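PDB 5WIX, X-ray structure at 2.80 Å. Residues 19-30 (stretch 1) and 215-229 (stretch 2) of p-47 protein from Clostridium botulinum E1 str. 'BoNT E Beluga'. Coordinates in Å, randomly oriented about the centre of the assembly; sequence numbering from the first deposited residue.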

# COMPACT_ATOMS: atom_id res chain seq x y z
N ASN A 19 -11.27 -2.95 4.70
CA ASN A 19 -10.29 -3.65 3.88
C ASN A 19 -8.99 -3.92 4.63
O ASN A 19 -8.65 -5.07 4.90
CB ASN A 19 -10.00 -2.86 2.60
CG ASN A 19 -11.06 -3.06 1.53
OD1 ASN A 19 -12.16 -3.54 1.81
ND2 ASN A 19 -10.73 -2.70 0.30
N THR A 20 -8.27 -2.86 4.97
CA THR A 20 -7.01 -2.98 5.69
C THR A 20 -7.25 -3.38 7.14
O THR A 20 -8.38 -3.63 7.55
CB THR A 20 -6.21 -1.67 5.65
OG1 THR A 20 -5.02 -1.81 6.44
CG2 THR A 20 -7.04 -0.52 6.19
N TYR A 21 -6.17 -3.43 7.92
CA TYR A 21 -6.26 -3.80 9.32
C TYR A 21 -5.45 -2.83 10.18
O TYR A 21 -4.35 -3.15 10.61
CB TYR A 21 -5.75 -5.23 9.54
CG TYR A 21 -6.62 -6.31 8.93
CD1 TYR A 21 -7.80 -6.71 9.54
CD2 TYR A 21 -6.26 -6.94 7.75
CE1 TYR A 21 -8.60 -7.70 8.98
CE2 TYR A 21 -7.05 -7.92 7.18
CZ TYR A 21 -8.23 -8.30 7.81
OH TYR A 21 -9.02 -9.27 7.25
N GLY A 22 -5.99 -1.64 10.42
CA GLY A 22 -5.36 -0.67 11.29
C GLY A 22 -3.96 -0.18 10.89
O GLY A 22 -3.37 0.65 11.60
N TRP A 23 -3.44 -0.67 9.78
CA TRP A 23 -2.12 -0.25 9.30
C TRP A 23 -2.23 0.85 8.24
O TRP A 23 -3.31 1.07 7.69
CB TRP A 23 -1.38 -1.46 8.73
CG TRP A 23 -0.81 -2.32 9.80
CD1 TRP A 23 -1.44 -3.33 10.45
CD2 TRP A 23 0.51 -2.24 10.34
NE1 TRP A 23 -0.59 -3.89 11.37
CE2 TRP A 23 0.61 -3.24 11.32
CE3 TRP A 23 1.61 -1.42 10.09
CZ2 TRP A 23 1.78 -3.44 12.05
CZ3 TRP A 23 2.76 -1.62 10.81
CH2 TRP A 23 2.84 -2.63 11.78
N ASP A 24 -1.12 1.53 7.95
CA ASP A 24 -1.18 2.72 7.06
C ASP A 24 -0.97 2.44 5.58
O ASP A 24 -1.76 2.87 4.72
CB ASP A 24 -0.16 3.77 7.50
CG ASP A 24 -0.69 4.70 8.56
OD1 ASP A 24 -1.92 4.96 8.57
OD2 ASP A 24 0.13 5.15 9.39
N ILE A 25 0.13 1.78 5.27
CA ILE A 25 0.39 1.31 3.92
C ILE A 25 0.89 -0.11 4.03
O ILE A 25 1.78 -0.40 4.85
CB ILE A 25 1.43 2.19 3.19
CG1 ILE A 25 0.89 3.59 2.96
CG2 ILE A 25 1.81 1.57 1.86
CD1 ILE A 25 1.79 4.45 2.10
N VAL A 26 0.32 -1.02 3.25
CA VAL A 26 0.72 -2.42 3.27
C VAL A 26 1.23 -2.80 1.89
O VAL A 26 0.56 -2.50 0.89
CB VAL A 26 -0.45 -3.32 3.69
CG1 VAL A 26 -0.03 -4.78 3.75
CG2 VAL A 26 -1.02 -2.86 5.02
N TYR A 27 2.42 -3.41 1.82
CA TYR A 27 2.95 -3.94 0.56
C TYR A 27 2.93 -5.46 0.54
O TYR A 27 3.05 -6.09 1.59
CB TYR A 27 4.38 -3.45 0.31
CG TYR A 27 4.55 -1.98 0.56
CD1 TYR A 27 4.39 -1.06 -0.47
CD2 TYR A 27 4.85 -1.52 1.81
CE1 TYR A 27 4.55 0.29 -0.26
CE2 TYR A 27 5.01 -0.19 2.06
CZ TYR A 27 4.86 0.74 1.02
OH TYR A 27 5.01 2.09 1.28
N GLY A 28 2.82 -6.05 -0.65
CA GLY A 28 2.77 -7.51 -0.77
C GLY A 28 3.30 -8.09 -2.07
O GLY A 28 3.20 -7.48 -3.14
N CYS A 29 3.86 -9.30 -1.98
CA CYS A 29 4.41 -9.99 -3.16
C CYS A 29 4.16 -11.52 -3.18
O CYS A 29 4.18 -12.20 -2.16
CB CYS A 29 5.92 -9.72 -3.27
SG CYS A 29 6.68 -10.31 -4.82
N SER A 30 3.93 -12.03 -4.39
CA SER A 30 3.71 -13.45 -4.62
C SER A 30 4.96 -14.24 -4.29
O SER A 30 6.07 -13.87 -4.71
CB SER A 30 3.29 -13.70 -6.07
OG SER A 30 3.15 -15.07 -6.38
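Stretch 2 215-229: DISKLSTNVDSSILS

Stretch 2 runs along stretch 1 as an irregular chain, mostly loop. Residues 225-227 have helical phi/psi but lack the regular bonds of a helix. Stretch 1 begins as loop and becomes a strand at Ile 25. The two segments lie far apart in sequence and bury 693 Å² between them.

The closest CA pairs mark the path. Gly 22 lies 6.8 Å from Leu 219, Tyr 21 lies 6.6 Å from Val 223, and Gly 28 lies 7.0 Å from Ile 227, all measured CA to CA. The order is therefore not a simple ladder. Stretch 2 first passes the Gly 22 turn, then Tyr 21, and then reaches the strand. No backbone-to-backbone hydrogen bond joins the two stretches; stretch 1 side chains meet both backbone and side chains of stretch 2.

The one hydrogen bond across the contact comes from Trp 23. Its CA-to-CB bond points sideways, but chi1 of -78° (m) and chi2 of 87° bring the indole end nearer to stretch 2. Trp 23 NE1 donates to Ser 220 O at 2.7 Å with an angle of 164°. The acceptor lies near the ring plane, where the N-H points. Leu 219 packs on the same indole, with its CD1 over one face and its CB 3.9 Å from Trp 23 CE2. Its chi1 is m and its chi2 is t. Both methyls also reach Gly 22: Leu 219 CD1 and Leu 219 CD2 each lie 3.8 Å from Gly 22 O. An ideal CB on Gly 22 would come within 3.1 Å of Leu 219 CD2, which is tight. The positive phi of Gly 22, 61°, by itself also favours glycine.

Tyr 21 has the largest covered area, 100 Å². Its CA-to-CB bond points toward stretch 2, with chi1 of -67° (m) and chi2 of -78°. Asn 222 CB sits over one ring face, 4.0 Å from the centroid and 6° off the normal, as a CH-pi contact. Tyr 21 CD2 is 3.0 Å from Asn 222 O. At the ring edge, Tyr 21 CE2 is 3.4 Å from Val 223 C and 3.5 Å from Asp 224 N. Asn 222 has an off-rotamer chi1 of -141°. Its OD1 accepts a weak bond from Val 223 N at 3.2 Å.

Asp 224 starts sideways, and its end comes nearer to stretch 1. With chi1 in t, its OD2 accepts from Ser 226 N at 2.7 Å, which ties the carboxylate to the following turn. Its OD1 lies 3.3 Å from Asn 19 O. Both are acceptors, so this is no hydrogen bond.

Along the strand, the side-chain contacts with stretch 2 are apolar. Val 26 has chi1 t, and its CA-to-CB bond points toward stretch 2. Its CG1 lies 3.9 Å from Val 223 CG2 and 3.6 Å from Ile 227 CD1. Ile 227, m then t, extends its CD1 to that methyl. Tyr 27 turns away, as expected for the alternation of a strand. At Gly 28 an ideal CB would have room, 3.7 Å from Ile 227 CG2. Leu 228 CD2 lies 3.9 Å from Gly 28 O.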

# COMPACT_ATOMS: atom_id res chain seq x y z
N ASP A 215 0.78 3.59 17.93
CA ASP A 215 0.95 2.60 18.97
C ASP A 215 1.80 1.47 18.42
O ASP A 215 2.66 0.93 19.13
CB ASP A 215 -0.40 2.07 19.44
N ILE A 216 1.56 1.10 17.17
CA ILE A 216 2.40 0.13 16.47
C ILE A 216 2.17 -1.26 17.05
O ILE A 216 1.78 -2.18 16.33
CB ILE A 216 3.90 0.54 16.47
CG1 ILE A 216 4.68 -0.06 17.64
CG2 ILE A 216 4.04 2.05 16.46
CD1 ILE A 216 6.09 0.49 17.79
N SER A 217 2.38 -1.40 18.35
CA SER A 217 2.05 -2.65 19.01
C SER A 217 1.15 -2.37 20.22
O SER A 217 1.43 -1.49 21.04
CB SER A 217 3.32 -3.39 19.44
OG SER A 217 3.08 -4.78 19.54
N LYS A 218 0.06 -3.13 20.33
CA LYS A 218 -0.18 -4.25 19.43
C LYS A 218 -1.16 -3.88 18.33
O LYS A 218 -2.34 -3.63 18.59
CB LYS A 218 -0.69 -5.47 20.19
N LEU A 219 -0.66 -3.84 17.10
CA LEU A 219 -1.53 -3.87 15.93
C LEU A 219 -1.52 -5.29 15.38
O LEU A 219 -0.54 -6.02 15.54
CB LEU A 219 -1.06 -2.87 14.87
CG LEU A 219 -1.54 -1.43 15.09
CD1 LEU A 219 -0.80 -0.43 14.20
CD2 LEU A 219 -3.05 -1.35 14.85
N SER A 220 -2.62 -5.69 14.75
CA SER A 220 -2.71 -7.01 14.13
C SER A 220 -1.66 -7.18 13.06
O SER A 220 -0.95 -6.25 12.70
CB SER A 220 -4.10 -7.24 13.52
OG SER A 220 -4.96 -7.88 14.43
N THR A 221 -1.56 -8.39 12.54
CA THR A 221 -0.69 -8.61 11.40
C THR A 221 -1.51 -9.24 10.29
O THR A 221 -1.00 -9.48 9.20
CB THR A 221 0.53 -9.48 11.77
OG1 THR A 221 0.11 -10.61 12.55
CG2 THR A 221 1.55 -8.65 12.56
N ASN A 222 -2.79 -9.47 10.58
CA ASN A 222 -3.70 -9.99 9.58
C ASN A 222 -3.68 -9.08 8.35
O ASN A 222 -3.54 -7.86 8.46
CB ASN A 222 -5.12 -10.11 10.15
CG ASN A 222 -5.84 -11.36 9.66
OD1 ASN A 222 -5.48 -11.95 8.64
ND2 ASN A 222 -6.88 -11.76 10.39
N VAL A 223 -3.77 -9.66 7.17
CA VAL A 223 -3.68 -8.87 5.95
C VAL A 223 -4.81 -9.24 5.00
O VAL A 223 -5.34 -10.36 5.02
CB VAL A 223 -2.32 -9.08 5.25
CG1 VAL A 223 -2.31 -10.37 4.55
CG2 VAL A 223 -2.09 -8.00 4.22
N ASP A 224 -5.21 -8.28 4.18
CA ASP A 224 -6.30 -8.53 3.26
C ASP A 224 -5.74 -9.26 2.06
O ASP A 224 -4.84 -8.76 1.38
CB ASP A 224 -6.98 -7.21 2.83
CG ASP A 224 -8.27 -7.46 2.08
OD1 ASP A 224 -9.11 -6.55 2.00
OD2 ASP A 224 -8.47 -8.58 1.56
N SER A 225 -6.28 -10.44 1.79
CA SER A 225 -5.87 -11.20 0.62
C SER A 225 -6.26 -10.48 -0.66
O SER A 225 -5.80 -10.83 -1.75
CB SER A 225 -6.47 -12.61 0.64
OG SER A 225 -7.62 -12.68 -0.18
N SER A 226 -7.11 -9.47 -0.54
CA SER A 226 -7.49 -8.64 -1.69
C SER A 226 -6.27 -8.04 -2.37
O SER A 226 -6.30 -7.83 -3.59
CB SER A 226 -8.46 -7.53 -1.27
OG SER A 226 -8.82 -6.67 -2.36
N ILE A 227 -5.20 -7.79 -1.60
CA ILE A 227 -4.04 -7.05 -2.09
C ILE A 227 -3.48 -7.63 -3.39
O ILE A 227 -3.11 -6.88 -4.30
CB ILE A 227 -2.91 -7.00 -1.05
CG1 ILE A 227 -3.41 -6.33 0.22
CG2 ILE A 227 -1.74 -6.16 -1.56
CD1 ILE A 227 -2.30 -5.95 1.16
N LEU A 228 -3.46 -8.96 -3.47
CA LEU A 228 -3.06 -9.66 -4.69
C LEU A 228 -4.29 -10.16 -5.45
O LEU A 228 -5.39 -10.17 -4.91
CB LEU A 228 -2.14 -10.82 -4.35
CG LEU A 228 -0.94 -10.53 -3.44
CD1 LEU A 228 -0.30 -11.83 -2.86
CD2 LEU A 228 0.08 -9.65 -4.18
N SER A 229 -4.09 -10.57 -6.71
CA SER A 229 -5.13 -11.20 -7.53
C SER A 229 -4.52 -12.15 -8.54
O SER A 229 -3.30 -12.20 -8.68
CB SER A 229 -5.97 -10.15 -8.25
OG SER A 229 -6.54 -9.28 -7.30